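Local coordinates for putative hemin storage protein (Bordetella bronchiseptica, PDB 6AU1), which cleaves deacetylated poly-beta-(1,6)-N-acetylglucosamine, a biofilm polysaccharide, through the glycoside hydrolase domain that this chain represents, at residues A[10-15]-A[337-342]; A[30-35]-A[80-85]; A[44-49]-A[88-93]; A[155-160]-A[229-234]. All coordinates share one frame; numbering follows the deposited sequence.

Contact 1 (A[10-15]-A[337-342]); sequences VQVDLD and DDFIAN
Val10 and Asp337 make the tightest packing here: CG1 of Val10 lies 3.7 Å from CB of Asp337. That methyl is anti to the backbone N of Val10 (chi1 179°), which turns it toward the 337-342 loop. From the next valine along the same side of the strand, Val12 CG2 reaches the same carbon, Asp337 CB, at 4.2 Å, so both valines meet the methylene from the strand side. OD1 of Asp337 forms a salt bridge with Arg35 and also a hydrogen bond with the hydroxyl of Tyr334. A weak hydrogen bond, Asp337 N to Gln11 O at 3.4 Å and bent to 137° at the hydrogen, extends the ladder between the first and last strands of the (beta/alpha)8 barrel just beyond the end of strand 332-335. Past this point the segments part and the contact slackens. Phe339 CE2 comes no closer than 4.4 Å to Val12 CG1, while the ring presents its edge to the carbonyl O of Asp13 and, on its own segment, to OD2 of Asp337. Water 1 bridges the gap between backbones. It accepts from Asp13 N at 2.8 Å and donates to Asp13 OD2 at 2.9 Å, clasping main chain and side chain of one residue. Its other proton goes to Asp337 O, also at 2.9 Å. The second carboxylate oxygen of Asp13, OD1, is taken by the hydroxyl of Tyr335. Farther on the loop is exposed, with Ile340 resting on Asn28 and Gln31 of helix 22-39.

Contact 2 (A[30-35]-A[80-85]); sequences GQLIDR and WQLKTR
Helices 22-39 and 75-86, the first two long helices in the outer layer of the (beta/alpha)8 barrel, pack through Ile33, which meets Gln81, Leu82 and Arg85. The axes of the two segments run in roughly the same direction, crossing at -36°, and approach to 9.9 Å. Ile33 works with both branches. Its CD1 reaches Leu82 CD2 at 3.7 Å and also lies 3.9 Å from Gln81 CB, while Ile33 CG1, one carbon back on that branch, lies 4.1 Å from Gln81 OE1. Its other branch, CG2, anti to the backbone N, reaches across to Arg85 CB at 3.6 Å. Leu32 adds a looser touch on the barrel side, CD2 to Leu82 CD2 at 4.4 Å. Toward solvent, Gln81 OE1 sits 3.2 Å above the guanidinium plane of Arg85, offset toward its rim. No hydrogen bond links the two segments, so the contact rests on apolar packing; the methylene carbons of Gln81 and Arg85 extend the apolar surface, with their polar ends at its outer margin.

Contact 3 (A[44-49]-A[88-93]); sequences VYLQAF and VMVYAW
Strands 43-47 and 89-94 run parallel, with Val44 to Gln47 in register with Val90 to Trp93 and five N-H...O bonds alternating between them, from Val44 N to Met89 O through to Ala48 N on Trp93 O. On the face turned into the barrel, Tyr45 and Tyr91 lie side by side, pointing the same way. Tyr45 CE1 stands 3.5 Å above the ring centre of Tyr91, with the planes tilted 44°. Water 2 joins their hydroxyls, 2.7 Å from Tyr45 OH and, more weakly, 3.0 Å from Tyr91 OH. Farther along, Trp93 is covered on one side by two residues. Gln47 CB touches CE3 of its indole at 3.4 Å, and the edge of Phe49 meets its face, CE1 to Trp93 CE2 at 3.7 Å, in an edge-to-face pair with planes at 85°. CG of Phe49 sits between its backbone N and carbonyl carbon (chi1 63°), which turns the ring to Trp93. NE2 of Gln47 is hydrogen-bonded to OD2 of Asp15. On the outward face, Val44 CG2 meets Val88 CG2 at 3.8 Å, and Leu46 CB lies 3.9 Å from Val90 CG1. Helix 75-86, the crossover of this beta-alpha-beta unit, covers that side with Phe75 and Val78 on Leu46; strand 8-12 continues the sheet beside 43-47, and strand 156-159 beside 89-94.

Contact 4 (A[155-160]-A[229-234]); sequences DGLLFH and MVVARN
Met229 opens the pairing by folding back over Gly156. Its chain, bent at chi2 (61°) and chi3 (49°), brings SD to 3.6 Å from Gly156 CA. Val230 N holds Asp155 O only weakly, whereas Val230 O accepts a 2.9 Å bond from Leu157 N and lies just 3.0 Å from Gly156 CA, where the strands draw close. Val231 turns to the outer face, its CB 3.9 Å from CE2 of the Phe159 ring; Thr213 of helix 195-223 packs on the Phe159 side chain. Ala232 is bonded at both ends, N to Leu157 O and O from Phe159 N, and its CB meets Leu158 CD1 at 3.9 Å on the inner face. These are parallel strands four and five of the eight-stranded TIM barrel, and the face carrying Leu158 and Ala232 looks into the barrel core. Arg233 again points outward, its extended chain passing Phe159, with CG 3.9 Å from Phe159 CB. Its NE donates a hydrogen bond to water 3 at 2.8 Å, and that water donates to the carbonyls of His160 and Asn234, tying the two strand ends together. The rest of its guanidinium is held by Ala163 O and Tyr260. Asn234 N is hydrogen-bonded to Phe159 O. Asn234 OD1 stands 4.1 Å from ND1 at the edge of the His160 ring, amide and ring planes 73° apart, and ND2 makes a weak hydrogen bond to Glu300.

Contacts 1, 3 and 4 sample one barrel wall in order. Contacts 1 and 3, centres about 12 Å apart, share backbone pairing, Val10 O to Tyr45 N at 2.8 Å; contacts 3 and 4, about 9 Å apart, join through Ala92 O and Leu158 N, again 2.8 Å. Contact 2 backs this wall from outside: Leu82 CD1 touches Val44 CG1 at 3.8 Å, and the Lys83 NZ to Asp155 OD2 salt bridge reaches contact 4. At the C-terminal strand ends, where TIM barrels carry their active sites, Trp93 and Phe49 of contact 3 meet the His160 side chain, about 4 Å from a bound 1,2-ethanediol, probably from the crystallisation liquor but consistent with a pocket there.

Contact 1 (A[10-15]-A[337-342])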
# COMPACT_ATOMS: atom_id res chain seq x y z
N VAL A 10 3.48 2.53 12.06
CA VAL A 10 4.54 1.56 11.83
C VAL A 10 3.97 0.51 10.90
O VAL A 10 2.92 -0.05 11.17
CB VAL A 10 5.02 0.89 13.15
CG1 VAL A 10 6.12 -0.14 12.84
CG2 VAL A 10 5.52 1.93 14.15
N GLN A 11 4.65 0.26 9.78
CA GLN A 11 4.19 -0.78 8.87
C GLN A 11 5.02 -2.05 9.11
O GLN A 11 6.24 -2.00 9.20
CB GLN A 11 4.30 -0.32 7.42
CG GLN A 11 3.71 -1.30 6.40
CD GLN A 11 3.49 -0.64 5.05
OE1 GLN A 11 3.00 0.48 4.96
NE2 GLN A 11 3.85 -1.34 3.98
N VAL A 12 4.33 -3.18 9.22
CA VAL A 12 4.94 -4.41 9.71
C VAL A 12 4.72 -5.59 8.76
O VAL A 12 3.59 -5.83 8.32
CB VAL A 12 4.36 -4.78 11.09
CG1 VAL A 12 4.81 -6.17 11.53
CG2 VAL A 12 4.76 -3.71 12.13
N ASP A 13 5.80 -6.32 8.47
CA ASP A 13 5.74 -7.50 7.63
C ASP A 13 5.41 -8.74 8.44
O ASP A 13 6.16 -9.08 9.35
CB ASP A 13 7.07 -7.73 6.90
CG ASP A 13 7.46 -6.57 6.03
OD1 ASP A 13 6.84 -6.43 4.95
OD2 ASP A 13 8.38 -5.82 6.42
N LEU A 14 4.31 -9.42 8.11
CA LEU A 14 4.08 -10.75 8.67
C LEU A 14 5.13 -11.73 8.13
O LEU A 14 5.36 -12.79 8.73
CB LEU A 14 2.68 -11.26 8.35
CG LEU A 14 1.75 -11.36 9.56
CD1 LEU A 14 1.73 -10.05 10.28
CD2 LEU A 14 0.34 -11.77 9.18
N ASP A 15 5.74 -11.40 6.99
CA ASP A 15 6.84 -12.21 6.47
C ASP A 15 8.01 -12.25 7.46
O ASP A 15 8.80 -13.19 7.44
CB ASP A 15 7.33 -11.69 5.11
CG ASP A 15 6.29 -11.84 4.01
OD1 ASP A 15 5.44 -12.75 4.10
OD2 ASP A 15 6.35 -11.05 3.04
N ASP A 337 9.43 -2.52 10.31
CA ASP A 337 9.95 -2.71 11.65
C ASP A 337 10.72 -4.03 11.70
O ASP A 337 10.15 -5.11 11.49
CB ASP A 337 8.83 -2.71 12.68
CG ASP A 337 9.36 -2.55 14.09
OD1 ASP A 337 9.85 -1.45 14.40
OD2 ASP A 337 9.33 -3.53 14.86
N ASP A 338 12.02 -3.93 11.94
CA ASP A 338 12.86 -5.12 12.07
C ASP A 338 12.95 -5.46 13.54
O ASP A 338 13.96 -5.18 14.20
CB ASP A 338 14.24 -4.88 11.46
CG ASP A 338 15.08 -6.14 11.33
OD1 ASP A 338 14.66 -7.22 11.81
OD2 ASP A 338 16.19 -6.04 10.77
N PHE A 339 11.88 -6.05 14.07
CA PHE A 339 11.76 -6.23 15.52
C PHE A 339 12.76 -7.23 16.08
O PHE A 339 13.13 -7.15 17.25
CB PHE A 339 10.33 -6.65 15.88
CG PHE A 339 9.73 -7.65 14.95
CD1 PHE A 339 9.92 -9.00 15.16
CD2 PHE A 339 8.98 -7.24 13.85
CE1 PHE A 339 9.39 -9.94 14.30
CE2 PHE A 339 8.45 -8.17 12.98
CZ PHE A 339 8.65 -9.52 13.21
N ILE A 340 13.22 -8.17 15.26
CA ILE A 340 14.19 -9.15 15.74
C ILE A 340 15.58 -8.51 15.92
O ILE A 340 16.31 -8.86 16.85
CB ILE A 340 14.29 -10.35 14.79
CG1 ILE A 340 12.92 -11.03 14.67
CG2 ILE A 340 15.33 -11.35 15.28
CD1 ILE A 340 12.96 -12.37 13.95
N ALA A 341 15.93 -7.57 15.05
CA ALA A 341 17.24 -6.92 15.15
C ALA A 341 17.17 -5.60 15.92
O ALA A 341 18.15 -4.86 15.98
CB ALA A 341 17.82 -6.69 13.77
N ASN A 342 16.00 -5.32 16.49
CA ASN A 342 15.76 -4.08 17.22
C ASN A 342 16.06 -2.86 16.37
O ASN A 342 16.71 -1.91 16.81
CB ASN A 342 16.58 -4.04 18.51
CG ASN A 342 16.23 -5.18 19.44
OD1 ASN A 342 17.11 -5.93 19.88
ND2 ASN A 342 14.95 -5.33 19.75
O HOH W 1 8.34 -5.38 9.25

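Contact 2 (A[30-35]-A[80-85])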
# COMPACT_ATOMS: atom_id res chain seq x y z
N GLY A 30 6.27 -11.97 20.05
CA GLY A 30 6.53 -11.36 21.34
C GLY A 30 7.41 -10.13 21.24
O GLY A 30 7.16 -9.12 21.90
N GLN A 31 8.45 -10.20 20.41
CA GLN A 31 9.37 -9.07 20.25
C GLN A 31 8.67 -7.89 19.60
O GLN A 31 8.92 -6.73 19.96
CB GLN A 31 10.59 -9.48 19.43
CG GLN A 31 11.57 -10.38 20.17
CD GLN A 31 12.88 -10.54 19.40
OE1 GLN A 31 12.89 -11.04 18.28
NE2 GLN A 31 13.98 -10.11 20.01
N LEU A 32 7.81 -8.18 18.63
CA LEU A 32 7.05 -7.12 17.97
C LEU A 32 6.13 -6.42 18.96
O LEU A 32 6.13 -5.18 19.05
CB LEU A 32 6.23 -7.69 16.80
CG LEU A 32 5.22 -6.72 16.20
CD1 LEU A 32 5.93 -5.53 15.54
CD2 LEU A 32 4.29 -7.43 15.22
N ILE A 33 5.36 -7.20 19.72
CA ILE A 33 4.41 -6.64 20.66
C ILE A 33 5.11 -5.74 21.66
O ILE A 33 4.64 -4.63 21.96
CB ILE A 33 3.63 -7.75 21.42
CG1 ILE A 33 2.83 -8.63 20.44
CG2 ILE A 33 2.71 -7.13 22.46
CD1 ILE A 33 1.95 -7.86 19.46
N ASP A 34 6.25 -6.19 22.18
CA ASP A 34 7.01 -5.39 23.15
C ASP A 34 7.44 -4.04 22.57
O ASP A 34 7.36 -3.02 23.26
CB ASP A 34 8.24 -6.15 23.64
CG ASP A 34 7.88 -7.29 24.58
OD1 ASP A 34 6.73 -7.33 25.06
OD2 ASP A 34 8.76 -8.13 24.85
N ARG A 35 7.92 -4.05 21.33
CA ARG A 35 8.36 -2.82 20.69
C ARG A 35 7.19 -1.87 20.43
O ARG A 35 7.32 -0.66 20.62
CB ARG A 35 9.07 -3.13 19.37
CG ARG A 35 10.49 -3.63 19.54
CD ARG A 35 11.02 -4.18 18.22
NE ARG A 35 11.08 -3.18 17.15
CZ ARG A 35 12.03 -2.26 17.06
NH1 ARG A 35 12.99 -2.20 17.97
NH2 ARG A 35 12.02 -1.38 16.06
N TRP A 80 -5.05 -9.15 16.81
CA TRP A 80 -5.64 -9.12 18.15
C TRP A 80 -4.60 -8.79 19.22
O TRP A 80 -4.88 -8.05 20.17
CB TRP A 80 -6.33 -10.46 18.49
CG TRP A 80 -7.78 -10.53 18.07
CD1 TRP A 80 -8.36 -11.47 17.25
CD2 TRP A 80 -8.82 -9.61 18.43
NE1 TRP A 80 -9.71 -11.19 17.10
CE2 TRP A 80 -10.01 -10.05 17.81
CE3 TRP A 80 -8.87 -8.46 19.22
CZ2 TRP A 80 -11.22 -9.39 17.95
CZ3 TRP A 80 -10.07 -7.79 19.36
CH2 TRP A 80 -11.23 -8.26 18.73
N GLN A 81 -3.39 -9.33 19.09
CA GLN A 81 -2.38 -9.10 20.12
C GLN A 81 -1.88 -7.66 20.07
O GLN A 81 -1.64 -7.07 21.12
CB GLN A 81 -1.22 -10.07 19.99
CG GLN A 81 -1.63 -11.50 20.31
CD GLN A 81 -0.51 -12.31 20.93
OE1 GLN A 81 0.43 -11.76 21.51
NE2 GLN A 81 -0.60 -13.63 20.81
N LEU A 82 -1.70 -7.12 18.87
CA LEU A 82 -1.37 -5.70 18.74
C LEU A 82 -2.44 -4.82 19.39
O LEU A 82 -2.12 -3.90 20.16
CB LEU A 82 -1.20 -5.31 17.27
CG LEU A 82 0.14 -5.73 16.66
CD1 LEU A 82 0.10 -5.49 15.16
CD2 LEU A 82 1.29 -4.94 17.30
N LYS A 83 -3.71 -5.12 19.12
CA LYS A 83 -4.80 -4.31 19.67
C LYS A 83 -4.87 -4.40 21.19
O LYS A 83 -4.97 -3.38 21.88
CB LYS A 83 -6.15 -4.73 19.06
CG LYS A 83 -6.28 -4.35 17.59
CD LYS A 83 -7.66 -4.65 17.02
CE LYS A 83 -8.75 -3.82 17.70
NZ LYS A 83 -8.53 -2.35 17.61
N THR A 84 -4.82 -5.62 21.72
CA THR A 84 -5.07 -5.81 23.14
C THR A 84 -3.85 -5.60 24.01
O THR A 84 -3.97 -5.12 25.14
CB THR A 84 -5.65 -7.22 23.41
OG1 THR A 84 -4.68 -8.21 23.04
CG2 THR A 84 -6.91 -7.42 22.59
N ARG A 85 -2.67 -5.97 23.52
CA ARG A 85 -1.46 -5.90 24.34
C ARG A 85 -0.68 -4.60 24.12
O ARG A 85 -0.11 -4.05 25.06
CB ARG A 85 -0.55 -7.11 24.08
CG ARG A 85 -1.18 -8.47 24.39
CD ARG A 85 -0.17 -9.61 24.33
NE ARG A 85 -0.80 -10.89 24.64
CZ ARG A 85 -0.14 -12.03 24.83
NH1 ARG A 85 1.19 -12.06 24.75
NH2 ARG A 85 -0.80 -13.15 25.11

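Contact 3 (A[44-49]-A[88-93])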
# COMPACT_ATOMS: atom_id res chain seq x y z
N VAL A 44 -0.66 0.37 13.59
CA VAL A 44 0.22 -0.53 12.85
C VAL A 44 -0.45 -0.92 11.54
O VAL A 44 -1.61 -1.35 11.54
CB VAL A 44 0.59 -1.79 13.66
CG1 VAL A 44 1.28 -2.85 12.76
CG2 VAL A 44 1.46 -1.39 14.83
N TYR A 45 0.27 -0.75 10.43
CA TYR A 45 -0.21 -1.21 9.14
C TYR A 45 0.31 -2.63 8.95
O TYR A 45 1.50 -2.82 8.73
CB TYR A 45 0.30 -0.31 8.01
CG TYR A 45 -0.26 1.10 8.01
CD1 TYR A 45 -1.29 1.48 8.87
CD2 TYR A 45 0.21 2.05 7.10
CE1 TYR A 45 -1.81 2.78 8.84
CE2 TYR A 45 -0.30 3.33 7.06
CZ TYR A 45 -1.31 3.69 7.92
OH TYR A 45 -1.80 4.98 7.87
N LEU A 46 -0.58 -3.61 9.05
CA LEU A 46 -0.16 -5.00 9.21
C LEU A 46 -0.37 -5.83 7.93
O LEU A 46 -1.50 -5.98 7.46
CB LEU A 46 -0.91 -5.62 10.40
CG LEU A 46 -0.43 -7.02 10.78
CD1 LEU A 46 1.01 -6.95 11.30
CD2 LEU A 46 -1.35 -7.60 11.86
N GLN A 47 0.72 -6.36 7.39
CA GLN A 47 0.69 -7.19 6.18
C GLN A 47 -0.26 -8.37 6.32
O GLN A 47 -0.13 -9.16 7.27
CB GLN A 47 2.10 -7.70 5.88
CG GLN A 47 2.31 -8.22 4.46
CD GLN A 47 3.65 -8.92 4.31
OE1 GLN A 47 4.23 -9.38 5.29
NE2 GLN A 47 4.14 -9.03 3.08
N ALA A 48 -1.21 -8.53 5.40
CA ALA A 48 -2.16 -9.64 5.48
C ALA A 48 -1.88 -10.70 4.41
O ALA A 48 -2.53 -11.75 4.38
CB ALA A 48 -3.60 -9.12 5.35
N PHE A 49 -0.90 -10.39 3.54
CA PHE A 49 -0.51 -11.25 2.42
C PHE A 49 0.96 -11.67 2.57
O PHE A 49 1.71 -11.04 3.30
CB PHE A 49 -0.71 -10.50 1.09
CG PHE A 49 0.15 -9.27 0.94
CD1 PHE A 49 -0.20 -8.08 1.58
CD2 PHE A 49 1.31 -9.30 0.17
CE1 PHE A 49 0.59 -6.94 1.45
CE2 PHE A 49 2.10 -8.17 0.04
CZ PHE A 49 1.74 -6.98 0.68
N VAL A 88 -2.68 -0.45 20.05
CA VAL A 88 -2.64 0.32 18.81
C VAL A 88 -3.80 -0.05 17.91
O VAL A 88 -4.37 -1.13 18.05
CB VAL A 88 -1.32 0.07 18.02
CG1 VAL A 88 -0.12 0.42 18.86
CG2 VAL A 88 -1.25 -1.40 17.55
N MET A 89 -4.16 0.85 17.01
CA MET A 89 -5.08 0.52 15.93
C MET A 89 -4.37 -0.38 14.92
O MET A 89 -3.16 -0.28 14.75
CB MET A 89 -5.60 1.79 15.25
CG MET A 89 -6.40 2.68 16.18
SD MET A 89 -7.95 1.91 16.67
CE MET A 89 -9.09 2.72 15.55
N VAL A 90 -5.12 -1.25 14.26
CA VAL A 90 -4.49 -2.13 13.26
C VAL A 90 -5.18 -1.98 11.92
O VAL A 90 -6.40 -2.11 11.84
CB VAL A 90 -4.52 -3.61 13.70
CG1 VAL A 90 -4.01 -4.52 12.54
CG2 VAL A 90 -3.69 -3.81 14.95
N TYR A 91 -4.40 -1.70 10.88
CA TYR A 91 -4.94 -1.67 9.52
C TYR A 91 -4.53 -2.94 8.80
O TYR A 91 -3.38 -3.36 8.92
CB TYR A 91 -4.42 -0.48 8.71
CG TYR A 91 -4.90 0.91 9.08
CD1 TYR A 91 -4.97 1.32 10.40
CD2 TYR A 91 -5.22 1.83 8.09
CE1 TYR A 91 -5.39 2.61 10.73
CE2 TYR A 91 -5.63 3.11 8.40
CZ TYR A 91 -5.71 3.50 9.72
OH TYR A 91 -6.12 4.78 10.05
N ALA A 92 -5.44 -3.54 8.05
CA ALA A 92 -5.08 -4.66 7.19
C ALA A 92 -4.47 -4.12 5.91
O ALA A 92 -5.10 -3.35 5.20
CB ALA A 92 -6.30 -5.53 6.88
N TRP A 93 -3.22 -4.51 5.64
CA TRP A 93 -2.50 -4.09 4.45
C TRP A 93 -2.61 -5.22 3.42
O TRP A 93 -2.13 -6.33 3.66
CB TRP A 93 -1.05 -3.76 4.83
CG TRP A 93 -0.06 -3.63 3.73
CD1 TRP A 93 -0.28 -3.18 2.45
CD2 TRP A 93 1.33 -3.96 3.81
NE1 TRP A 93 0.90 -3.21 1.74
CE2 TRP A 93 1.90 -3.69 2.55
CE3 TRP A 93 2.15 -4.46 4.83
CZ2 TRP A 93 3.25 -3.91 2.27
CZ3 TRP A 93 3.50 -4.68 4.55
CH2 TRP A 93 4.04 -4.40 3.28
O HOH W 2 -3.37 5.84 9.92

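Contact 4 (A[155-160]-A[229-234])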
# COMPACT_ATOMS: atom_id res chain seq x y z
N ASP A 155 -9.13 -2.27 12.23
CA ASP A 155 -9.67 -0.91 12.33
C ASP A 155 -9.66 -0.14 11.02
O ASP A 155 -10.36 0.86 10.87
CB ASP A 155 -8.87 -0.14 13.37
CG ASP A 155 -8.87 -0.83 14.71
OD1 ASP A 155 -9.95 -0.89 15.33
OD2 ASP A 155 -7.80 -1.33 15.13
N GLY A 156 -8.85 -0.59 10.08
CA GLY A 156 -8.73 0.10 8.81
C GLY A 156 -8.16 -0.78 7.73
O GLY A 156 -7.78 -1.93 7.98
N LEU A 157 -8.09 -0.22 6.52
CA LEU A 157 -7.45 -0.89 5.39
C LEU A 157 -6.34 -0.02 4.85
O LEU A 157 -6.51 1.19 4.72
CB LEU A 157 -8.45 -1.17 4.26
CG LEU A 157 -9.56 -2.18 4.44
CD1 LEU A 157 -10.55 -2.00 3.29
CD2 LEU A 157 -8.99 -3.61 4.45
N LEU A 158 -5.20 -0.64 4.56
CA LEU A 158 -4.18 0.03 3.77
C LEU A 158 -4.14 -0.65 2.41
O LEU A 158 -3.74 -1.80 2.27
CB LEU A 158 -2.79 -0.02 4.42
CG LEU A 158 -1.66 0.48 3.51
CD1 LEU A 158 -1.80 1.99 3.19
CD2 LEU A 158 -0.27 0.15 4.08
N PHE A 159 -4.57 0.08 1.39
CA PHE A 159 -4.46 -0.43 0.04
C PHE A 159 -3.02 -0.28 -0.46
O PHE A 159 -2.46 0.81 -0.48
CB PHE A 159 -5.44 0.32 -0.88
CG PHE A 159 -6.89 0.13 -0.51
CD1 PHE A 159 -7.52 -1.10 -0.71
CD2 PHE A 159 -7.64 1.18 0.01
CE1 PHE A 159 -8.86 -1.28 -0.38
CE2 PHE A 159 -8.98 1.01 0.35
CZ PHE A 159 -9.59 -0.22 0.15
N HIS A 160 -2.44 -1.41 -0.85
CA HIS A 160 -1.03 -1.56 -1.24
C HIS A 160 -0.63 -0.73 -2.46
O HIS A 160 -1.50 -0.28 -3.21
CB HIS A 160 -0.79 -3.05 -1.52
CG HIS A 160 0.65 -3.45 -1.70
ND1 HIS A 160 1.70 -2.83 -1.05
CD2 HIS A 160 1.21 -4.45 -2.43
CE1 HIS A 160 2.83 -3.42 -1.38
NE2 HIS A 160 2.56 -4.40 -2.23
N MET A 229 -14.94 2.27 9.12
CA MET A 229 -13.78 1.60 8.53
C MET A 229 -12.88 2.63 7.85
O MET A 229 -13.20 3.13 6.78
CB MET A 229 -14.22 0.52 7.54
CG MET A 229 -13.09 -0.22 6.82
SD MET A 229 -11.96 -1.12 7.91
CE MET A 229 -13.10 -2.03 8.93
N VAL A 230 -11.76 2.94 8.49
CA VAL A 230 -10.81 3.92 7.98
C VAL A 230 -10.03 3.33 6.82
O VAL A 230 -9.67 2.17 6.86
CB VAL A 230 -9.83 4.38 9.07
CG1 VAL A 230 -8.96 5.52 8.58
CG2 VAL A 230 -10.59 4.78 10.32
N VAL A 231 -9.78 4.12 5.78
CA VAL A 231 -8.96 3.62 4.68
C VAL A 231 -7.79 4.54 4.33
O VAL A 231 -7.90 5.77 4.35
CB VAL A 231 -9.80 3.38 3.38
CG1 VAL A 231 -10.84 2.28 3.62
CG2 VAL A 231 -10.46 4.67 2.89
N ALA A 232 -6.66 3.91 4.02
CA ALA A 232 -5.48 4.61 3.53
C ALA A 232 -5.02 3.93 2.25
O ALA A 232 -5.36 2.76 2.01
CB ALA A 232 -4.36 4.61 4.57
N ARG A 233 -4.27 4.64 1.42
CA ARG A 233 -3.68 4.00 0.24
C ARG A 233 -2.25 4.51 0.04
O ARG A 233 -1.99 5.69 0.23
CB ARG A 233 -4.53 4.27 -1.00
CG ARG A 233 -3.97 3.60 -2.29
CD ARG A 233 -4.99 3.63 -3.43
NE ARG A 233 -4.36 3.31 -4.72
CZ ARG A 233 -4.90 3.61 -5.90
NH1 ARG A 233 -6.10 4.19 -5.97
NH2 ARG A 233 -4.23 3.33 -7.02
N ASN A 234 -1.34 3.60 -0.32
CA ASN A 234 0.02 3.99 -0.67
C ASN A 234 0.07 4.81 -1.95
O ASN A 234 -0.53 4.43 -2.97
CB ASN A 234 0.92 2.76 -0.86
CG ASN A 234 1.31 2.09 0.44
OD1 ASN A 234 1.24 0.88 0.55
ND2 ASN A 234 1.77 2.88 1.42
O HOH W 3 -1.76 2.25 -4.35